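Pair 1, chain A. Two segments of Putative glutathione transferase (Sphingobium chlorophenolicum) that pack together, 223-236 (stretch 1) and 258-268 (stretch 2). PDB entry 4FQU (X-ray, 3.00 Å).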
# COMPACT_ATOMS: atom_id res chain seq x y z
N ARG A 223 10.76 -32.38 -4.05
CA ARG A 223 11.04 -32.23 -5.46
C ARG A 223 10.45 -30.89 -5.83
O ARG A 223 9.33 -30.57 -5.40
CB ARG A 223 10.33 -33.33 -6.27
CG ARG A 223 10.66 -34.74 -5.78
CD ARG A 223 9.60 -35.83 -6.12
NE ARG A 223 9.84 -36.46 -7.40
CZ ARG A 223 9.87 -35.77 -8.55
NH1 ARG A 223 9.68 -34.46 -8.54
NH2 ARG A 223 10.08 -36.40 -9.71
N LEU A 224 11.21 -30.08 -6.56
CA LEU A 224 10.62 -28.92 -7.19
C LEU A 224 9.52 -29.42 -8.12
O LEU A 224 9.76 -30.29 -8.90
CB LEU A 224 11.65 -28.15 -8.00
CG LEU A 224 11.00 -27.07 -8.83
CD1 LEU A 224 10.58 -25.95 -7.91
CD2 LEU A 224 11.89 -26.54 -9.92
N THR A 225 8.32 -28.90 -8.03
CA THR A 225 7.26 -29.33 -8.93
C THR A 225 6.37 -28.16 -9.36
O THR A 225 6.61 -26.99 -8.99
CB THR A 225 6.38 -30.39 -8.31
OG1 THR A 225 5.44 -29.75 -7.45
CG2 THR A 225 7.22 -31.36 -7.51
N GLU A 226 5.34 -28.44 -10.15
CA GLU A 226 4.61 -27.34 -10.75
C GLU A 226 3.85 -26.59 -9.69
O GLU A 226 3.45 -25.45 -9.90
CB GLU A 226 3.71 -27.78 -11.91
CG GLU A 226 2.35 -28.31 -11.52
CD GLU A 226 1.53 -28.54 -12.75
OE1 GLU A 226 1.94 -29.31 -13.62
OE2 GLU A 226 0.49 -27.87 -12.89
N ALA A 227 3.67 -27.23 -8.53
CA ALA A 227 3.07 -26.54 -7.38
C ALA A 227 3.87 -25.30 -7.05
O ALA A 227 3.31 -24.21 -7.08
CB ALA A 227 3.01 -27.44 -6.20
N ASP A 228 5.17 -25.43 -6.79
CA ASP A 228 6.00 -24.27 -6.44
C ASP A 228 6.07 -23.32 -7.61
O ASP A 228 6.07 -22.10 -7.43
CB ASP A 228 7.42 -24.68 -6.03
CG ASP A 228 7.46 -26.00 -5.29
OD1 ASP A 228 7.49 -27.08 -5.94
OD2 ASP A 228 7.44 -25.97 -4.04
N ILE A 229 6.13 -23.87 -8.81
CA ILE A 229 6.31 -23.03 -9.97
C ILE A 229 5.11 -22.10 -10.19
O ILE A 229 5.23 -21.08 -10.85
CB ILE A 229 6.56 -23.89 -11.19
CG1 ILE A 229 7.82 -24.68 -10.96
CG2 ILE A 229 6.73 -23.06 -12.42
CD1 ILE A 229 8.43 -25.13 -12.21
N ARG A 230 3.96 -22.42 -9.64
CA ARG A 230 2.84 -21.51 -9.79
C ARG A 230 2.64 -20.69 -8.53
O ARG A 230 1.98 -19.65 -8.54
CB ARG A 230 1.57 -22.29 -10.12
CG ARG A 230 1.63 -23.07 -11.41
CD ARG A 230 0.71 -24.27 -11.37
NE ARG A 230 -0.57 -23.95 -10.78
CZ ARG A 230 -1.73 -24.36 -11.26
NH1 ARG A 230 -1.77 -25.10 -12.38
NH2 ARG A 230 -2.84 -24.00 -10.63
N LEU A 231 3.19 -21.16 -7.42
CA LEU A 231 3.13 -20.34 -6.24
C LEU A 231 4.17 -19.22 -6.32
O LEU A 231 3.89 -18.08 -5.93
CB LEU A 231 3.37 -21.18 -5.01
CG LEU A 231 3.63 -20.35 -3.76
CD1 LEU A 231 2.45 -19.56 -3.37
CD2 LEU A 231 3.94 -21.29 -2.67
N PHE A 232 5.36 -19.54 -6.83
CA PHE A 232 6.45 -18.58 -6.81
C PHE A 232 6.14 -17.25 -7.51
O PHE A 232 6.52 -16.21 -7.02
CB PHE A 232 7.74 -19.18 -7.33
CG PHE A 232 8.84 -18.18 -7.46
CD1 PHE A 232 9.62 -17.85 -6.39
CD2 PHE A 232 9.07 -17.55 -8.67
CE1 PHE A 232 10.59 -16.91 -6.51
CE2 PHE A 232 10.05 -16.62 -8.79
CZ PHE A 232 10.81 -16.30 -7.72
N PRO A 233 5.45 -17.28 -8.65
CA PRO A 233 5.23 -15.97 -9.29
C PRO A 233 4.45 -15.01 -8.41
O PRO A 233 4.66 -13.80 -8.44
CB PRO A 233 4.44 -16.32 -10.55
CG PRO A 233 4.94 -17.61 -10.92
CD PRO A 233 5.18 -18.37 -9.59
N THR A 234 3.53 -15.54 -7.62
CA THR A 234 2.75 -14.67 -6.76
C THR A 234 3.61 -14.17 -5.63
O THR A 234 3.71 -12.98 -5.41
CB THR A 234 1.47 -15.31 -6.24
OG1 THR A 234 0.57 -15.55 -7.34
CG2 THR A 234 0.81 -14.39 -5.20
N LEU A 235 4.24 -15.08 -4.91
CA LEU A 235 5.16 -14.66 -3.88
C LEU A 235 6.17 -13.56 -4.34
O LEU A 235 6.40 -12.56 -3.65
CB LEU A 235 5.87 -15.89 -3.32
CG LEU A 235 5.17 -16.56 -2.15
CD1 LEU A 235 3.72 -16.32 -2.25
CD2 LEU A 235 5.48 -18.04 -2.11
N VAL A 236 6.78 -13.71 -5.51
CA VAL A 236 7.93 -12.88 -5.83
C VAL A 236 7.53 -11.41 -6.00
O VAL A 236 8.35 -10.50 -5.85
CB VAL A 236 8.63 -13.42 -7.07
CG1 VAL A 236 7.89 -12.98 -8.28
CG2 VAL A 236 10.09 -12.98 -7.12
N ASN A 258 9.27 -19.85 6.54
CA ASN A 258 9.29 -20.91 5.57
C ASN A 258 9.04 -20.52 4.13
O ASN A 258 9.74 -21.03 3.26
CB ASN A 258 8.40 -22.04 5.98
CG ASN A 258 9.08 -22.96 6.89
OD1 ASN A 258 10.27 -23.25 6.71
ND2 ASN A 258 8.38 -23.43 7.91
N LEU A 259 8.06 -19.66 3.87
CA LEU A 259 7.81 -19.17 2.51
C LEU A 259 8.98 -18.32 2.00
O LEU A 259 9.44 -18.52 0.88
CB LEU A 259 6.53 -18.35 2.44
CG LEU A 259 5.35 -19.30 2.57
CD1 LEU A 259 4.03 -18.57 2.76
CD2 LEU A 259 5.29 -20.21 1.37
N SER A 260 9.45 -17.38 2.82
CA SER A 260 10.54 -16.49 2.44
C SER A 260 11.73 -17.30 2.03
O SER A 260 12.52 -16.86 1.21
CB SER A 260 10.95 -15.58 3.59
OG SER A 260 10.18 -14.39 3.58
N ARG A 261 11.85 -18.50 2.60
CA ARG A 261 12.95 -19.39 2.31
C ARG A 261 12.75 -19.99 0.92
O ARG A 261 13.67 -19.97 0.11
CB ARG A 261 13.02 -20.46 3.40
CG ARG A 261 14.39 -21.09 3.70
CD ARG A 261 14.34 -22.01 4.96
NE ARG A 261 13.06 -22.73 5.15
CZ ARG A 261 12.70 -23.88 4.53
NH1 ARG A 261 13.55 -24.45 3.66
NH2 ARG A 261 11.49 -24.44 4.76
N LEU A 262 11.54 -20.50 0.63
CA LEU A 262 11.20 -21.03 -0.70
C LEU A 262 11.43 -19.98 -1.79
O LEU A 262 11.98 -20.26 -2.85
CB LEU A 262 9.75 -21.51 -0.77
CG LEU A 262 9.22 -21.94 -2.16
CD1 LEU A 262 9.73 -23.28 -2.50
CD2 LEU A 262 7.74 -22.03 -2.17
N VAL A 263 11.02 -18.75 -1.53
CA VAL A 263 11.23 -17.69 -2.49
C VAL A 263 12.68 -17.40 -2.77
O VAL A 263 13.05 -17.15 -3.91
CB VAL A 263 10.59 -16.43 -2.00
CG1 VAL A 263 11.32 -15.19 -2.59
CG2 VAL A 263 9.10 -16.49 -2.29
N GLY A 264 13.51 -17.41 -1.72
CA GLY A 264 14.93 -17.18 -1.87
C GLY A 264 15.55 -18.30 -2.68
O GLY A 264 16.27 -18.07 -3.63
N LYS A 265 15.25 -19.54 -2.31
CA LYS A 265 15.72 -20.71 -3.03
C LYS A 265 15.53 -20.54 -4.53
O LYS A 265 16.46 -20.73 -5.32
CB LYS A 265 14.91 -21.89 -2.54
CG LYS A 265 15.49 -23.25 -2.72
CD LYS A 265 14.77 -24.19 -1.75
CE LYS A 265 14.99 -25.67 -2.05
NZ LYS A 265 16.43 -26.14 -2.16
N LEU A 266 14.32 -20.17 -4.91
CA LEU A 266 13.96 -20.11 -6.31
C LEU A 266 14.44 -18.85 -7.01
O LEU A 266 14.67 -18.84 -8.20
CB LEU A 266 12.44 -20.25 -6.45
CG LEU A 266 11.92 -21.66 -6.72
CD1 LEU A 266 10.39 -21.75 -6.60
CD2 LEU A 266 12.39 -22.03 -8.08
N ALA A 267 14.58 -17.77 -6.27
CA ALA A 267 14.98 -16.53 -6.92
C ALA A 267 16.49 -16.56 -7.10
O ALA A 267 17.08 -15.65 -7.67
CB ALA A 267 14.55 -15.37 -6.11
N SER A 268 17.11 -17.64 -6.63
CA SER A 268 18.57 -17.78 -6.60
C SER A 268 19.04 -18.78 -7.61
O SER A 268 20.23 -18.82 -7.95
CB SER A 268 19.06 -18.21 -5.23
OG SER A 268 18.91 -17.15 -4.31

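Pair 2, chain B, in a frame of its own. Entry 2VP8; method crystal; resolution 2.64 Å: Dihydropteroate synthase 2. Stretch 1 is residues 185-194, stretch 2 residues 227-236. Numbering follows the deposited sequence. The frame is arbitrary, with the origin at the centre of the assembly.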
# COMPACT_ATOMS: atom_id res chain seq x y z
N THR B 185 16.35 -21.99 -6.82
CA THR B 185 16.04 -20.59 -7.15
C THR B 185 15.12 -19.89 -6.15
O THR B 185 14.42 -20.52 -5.37
CB THR B 185 15.44 -20.48 -8.59
OG1 THR B 185 15.20 -19.10 -8.90
CG2 THR B 185 14.13 -21.27 -8.71
N THR B 186 15.16 -18.55 -6.19
CA THR B 186 14.29 -17.69 -5.38
C THR B 186 12.80 -17.99 -5.58
O THR B 186 11.98 -17.71 -4.71
CB THR B 186 14.60 -16.19 -5.67
OG1 THR B 186 13.49 -15.37 -5.29
CG2 THR B 186 14.92 -15.98 -7.15
N ARG B 187 12.47 -18.55 -6.74
CA ARG B 187 11.12 -19.05 -7.01
C ARG B 187 10.82 -20.28 -6.14
O ARG B 187 9.72 -20.41 -5.60
CB ARG B 187 10.96 -19.37 -8.50
CG ARG B 187 9.66 -20.07 -8.88
CD ARG B 187 8.46 -19.16 -8.71
NE ARG B 187 7.23 -19.91 -8.46
CZ ARG B 187 6.02 -19.36 -8.33
NH1 ARG B 187 5.87 -18.05 -8.44
NH2 ARG B 187 4.97 -20.13 -8.09
N GLY B 188 11.81 -21.17 -6.03
CA GLY B 188 11.69 -22.40 -5.24
C GLY B 188 11.42 -22.17 -3.76
O GLY B 188 10.73 -22.96 -3.12
N VAL B 189 11.97 -21.09 -3.22
CA VAL B 189 11.77 -20.72 -1.82
C VAL B 189 10.28 -20.51 -1.55
O VAL B 189 9.75 -20.95 -0.52
CB VAL B 189 12.57 -19.46 -1.44
CG1 VAL B 189 12.32 -19.07 0.01
CG2 VAL B 189 14.06 -19.69 -1.66
N VAL B 190 9.61 -19.86 -2.49
CA VAL B 190 8.17 -19.62 -2.42
C VAL B 190 7.41 -20.94 -2.53
O VAL B 190 6.52 -21.21 -1.74
CB VAL B 190 7.70 -18.62 -3.52
CG1 VAL B 190 6.18 -18.55 -3.59
CG2 VAL B 190 8.28 -17.23 -3.28
N ASP B 191 7.79 -21.76 -3.51
CA ASP B 191 7.15 -23.05 -3.73
C ASP B 191 7.35 -24.02 -2.56
O ASP B 191 6.49 -24.84 -2.28
CB ASP B 191 7.60 -23.68 -5.06
CG ASP B 191 6.90 -23.06 -6.27
OD1 ASP B 191 7.48 -23.09 -7.37
OD2 ASP B 191 5.77 -22.54 -6.13
N ALA B 192 8.49 -23.89 -1.88
CA ALA B 192 8.78 -24.66 -0.68
C ALA B 192 7.85 -24.30 0.46
O ALA B 192 7.45 -25.16 1.24
CB ALA B 192 10.23 -24.47 -0.26
N VAL B 193 7.51 -23.01 0.56
CA VAL B 193 6.56 -22.54 1.57
C VAL B 193 5.15 -22.99 1.19
O VAL B 193 4.50 -23.68 1.98
CB VAL B 193 6.59 -21.00 1.74
CG1 VAL B 193 5.54 -20.55 2.75
CG2 VAL B 193 7.97 -20.53 2.19
N ILE B 194 4.72 -22.63 -0.01
CA ILE B 194 3.41 -23.03 -0.55
C ILE B 194 3.15 -24.52 -0.33
O ILE B 194 2.05 -24.91 0.06
CB ILE B 194 3.30 -22.67 -2.06
CG1 ILE B 194 3.05 -21.17 -2.24
CG2 ILE B 194 2.19 -23.49 -2.75
CD1 ILE B 194 3.14 -20.67 -3.67
N PHE B 227 14.53 -11.06 4.43
CA PHE B 227 14.43 -11.47 3.03
C PHE B 227 13.26 -12.41 2.76
O PHE B 227 12.48 -12.17 1.84
CB PHE B 227 15.74 -12.06 2.48
CG PHE B 227 15.72 -12.28 0.98
CD1 PHE B 227 15.32 -11.25 0.12
CD2 PHE B 227 16.07 -13.50 0.44
CE1 PHE B 227 15.28 -11.44 -1.26
CE2 PHE B 227 16.04 -13.71 -0.94
CZ PHE B 227 15.64 -12.67 -1.79
N HIS B 228 13.14 -13.47 3.56
CA HIS B 228 12.05 -14.43 3.43
C HIS B 228 10.70 -13.74 3.50
O HIS B 228 9.83 -14.01 2.69
CB HIS B 228 12.12 -15.52 4.51
CG HIS B 228 13.27 -16.46 4.34
ND1 HIS B 228 14.39 -16.42 5.14
CD2 HIS B 228 13.46 -17.49 3.48
CE1 HIS B 228 15.23 -17.37 4.77
NE2 HIS B 228 14.69 -18.04 3.77
N GLY B 229 10.55 -12.84 4.47
CA GLY B 229 9.32 -12.07 4.63
C GLY B 229 8.92 -11.33 3.37
O GLY B 229 7.88 -11.62 2.78
N LEU B 230 9.77 -10.40 2.95
CA LEU B 230 9.54 -9.61 1.74
C LEU B 230 9.26 -10.46 0.50
O LEU B 230 8.39 -10.11 -0.29
CB LEU B 230 10.71 -8.67 1.49
CG LEU B 230 10.94 -7.58 2.54
CD1 LEU B 230 12.32 -6.95 2.39
CD2 LEU B 230 9.84 -6.52 2.50
N LEU B 231 10.00 -11.56 0.32
CA LEU B 231 9.76 -12.46 -0.80
C LEU B 231 8.34 -12.97 -0.78
O LEU B 231 7.62 -12.84 -1.76
CB LEU B 231 10.68 -13.68 -0.76
CG LEU B 231 11.83 -13.80 -1.75
CD1 LEU B 231 12.25 -15.27 -1.77
CD2 LEU B 231 11.49 -13.29 -3.17
N LEU B 232 7.94 -13.56 0.34
CA LEU B 232 6.62 -14.10 0.45
C LEU B 232 5.59 -13.00 0.20
O LEU B 232 4.58 -13.24 -0.47
CB LEU B 232 6.41 -14.77 1.80
CG LEU B 232 7.29 -16.00 2.05
CD1 LEU B 232 6.92 -16.63 3.37
CD2 LEU B 232 7.17 -17.02 0.92
N LEU B 233 5.88 -11.80 0.70
CA LEU B 233 5.04 -10.64 0.42
C LEU B 233 4.92 -10.38 -1.08
O LEU B 233 3.82 -10.16 -1.59
CB LEU B 233 5.60 -9.39 1.09
CG LEU B 233 5.04 -9.01 2.45
CD1 LEU B 233 5.89 -7.90 3.10
CD2 LEU B 233 3.59 -8.59 2.30
N ARG B 234 6.06 -10.42 -1.77
CA ARG B 234 6.09 -10.22 -3.21
C ARG B 234 5.20 -11.25 -3.90
O ARG B 234 4.64 -10.99 -4.96
CB ARG B 234 7.52 -10.33 -3.73
CG ARG B 234 7.74 -9.84 -5.14
CD ARG B 234 9.17 -9.30 -5.26
NE ARG B 234 10.14 -10.28 -5.73
CZ ARG B 234 11.41 -10.31 -5.38
NH1 ARG B 234 11.91 -9.45 -4.50
NH2 ARG B 234 12.20 -11.23 -5.89
N HIS B 235 5.08 -12.42 -3.28
CA HIS B 235 4.43 -13.56 -3.92
C HIS B 235 3.08 -13.94 -3.34
O HIS B 235 2.56 -15.03 -3.63
CB HIS B 235 5.38 -14.76 -3.95
CG HIS B 235 6.42 -14.69 -5.02
ND1 HIS B 235 7.57 -13.94 -4.89
CD2 HIS B 235 6.47 -15.25 -6.25
CE1 HIS B 235 8.29 -14.05 -6.00
NE2 HIS B 235 7.65 -14.84 -6.84
N VAL B 236 2.48 -13.02 -2.56
CA VAL B 236 1.15 -13.22 -1.99
C VAL B 236 0.20 -13.82 -3.02
O VAL B 236 -0.39 -14.85 -2.75
CB VAL B 236 0.57 -11.93 -1.35
CG1 VAL B 236 -0.87 -12.12 -0.94
CG2 VAL B 236 1.37 -11.53 -0.11

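In both pairs two helices cross nearly at right angles, their axes 10.1 Å apart at closest approach. The signed crossing angle is -101° in pair 1 and -82° in pair 2, and 14 central residues superpose with an RMSD of 0.9 Å. The backbones come nearest at matched positions: the CA atoms of A:Phe232 and A:Val263 lie 6.5 Å apart, those of B:Val190 and B:Leu232 6.4 Å. Neither crossing contains a hydrogen bond between its stretches, so shape and apolar contact must do the work.

The central position shows how bulk can be redistributed. In pair 1 the large residue sits on the first helix: A:Phe232 reaches across, placing CD1 3.7 Å from A:Leu266 CB, while the edge of its ring meets the backbone, CE1 lying 3.6 Å from A:Val263 O. The matching B:Val190 is small and branched, and the ring now comes from the second stretch, where B:His235 takes the place of A:Leu266. B:Val190 CG2 packs over one face of that ring, 3.6 Å from B:His235 CG, in a CH-pi contact. The imidazole suits this place because it offers a flat face to the methyl while its ND1 makes a weak hydrogen bond, 3.3 Å long, to B:Leu231 O. The CA atoms of A:Leu266 and B:His235 differ by 1.8 Å after superposition, yet their side-chain centres fall within 0.8 Å. B:His235 has already left helical geometry, whereas A:Leu266 is still helical.

A second match is more conservative. A:Leu231 corresponds to B:Val189, and A:Leu262 to B:Leu231. Leucine meets leucine in pair 1, with A:Leu231 CD2 3.9 Å from A:Leu262 CD2; in pair 2 the shorter valine still reaches its partner, B:Val189 CG1 lying 4.2 Å from B:Leu231 CD1. Next to them A:Leu259 is replaced by B:His228, whose ring edge meets the valine, CD2 being 4.0 Å from B:Val189 CG1. A histidine can serve here because its carbon edge packs against a methyl while the residue remains exposed.

The polar positions A:Asp228 and B:Thr186 also coincide, their side-chain centres only 0.5 Å apart. Each lays an oxygen against a leucine methyl: A:Asp228 OD2 is 3.9 Å from A:Leu262 CD1, and B:Thr186 OG1 is 3.6 Å from B:Leu231 CD2. The buried aspartate is not left unsatisfied, since its OD1 accepts a 2.9 Å hydrogen bond from A:Thr225 N and its OD2 is bonded elsewhere in the structure. The threonine lies in an exposed setting.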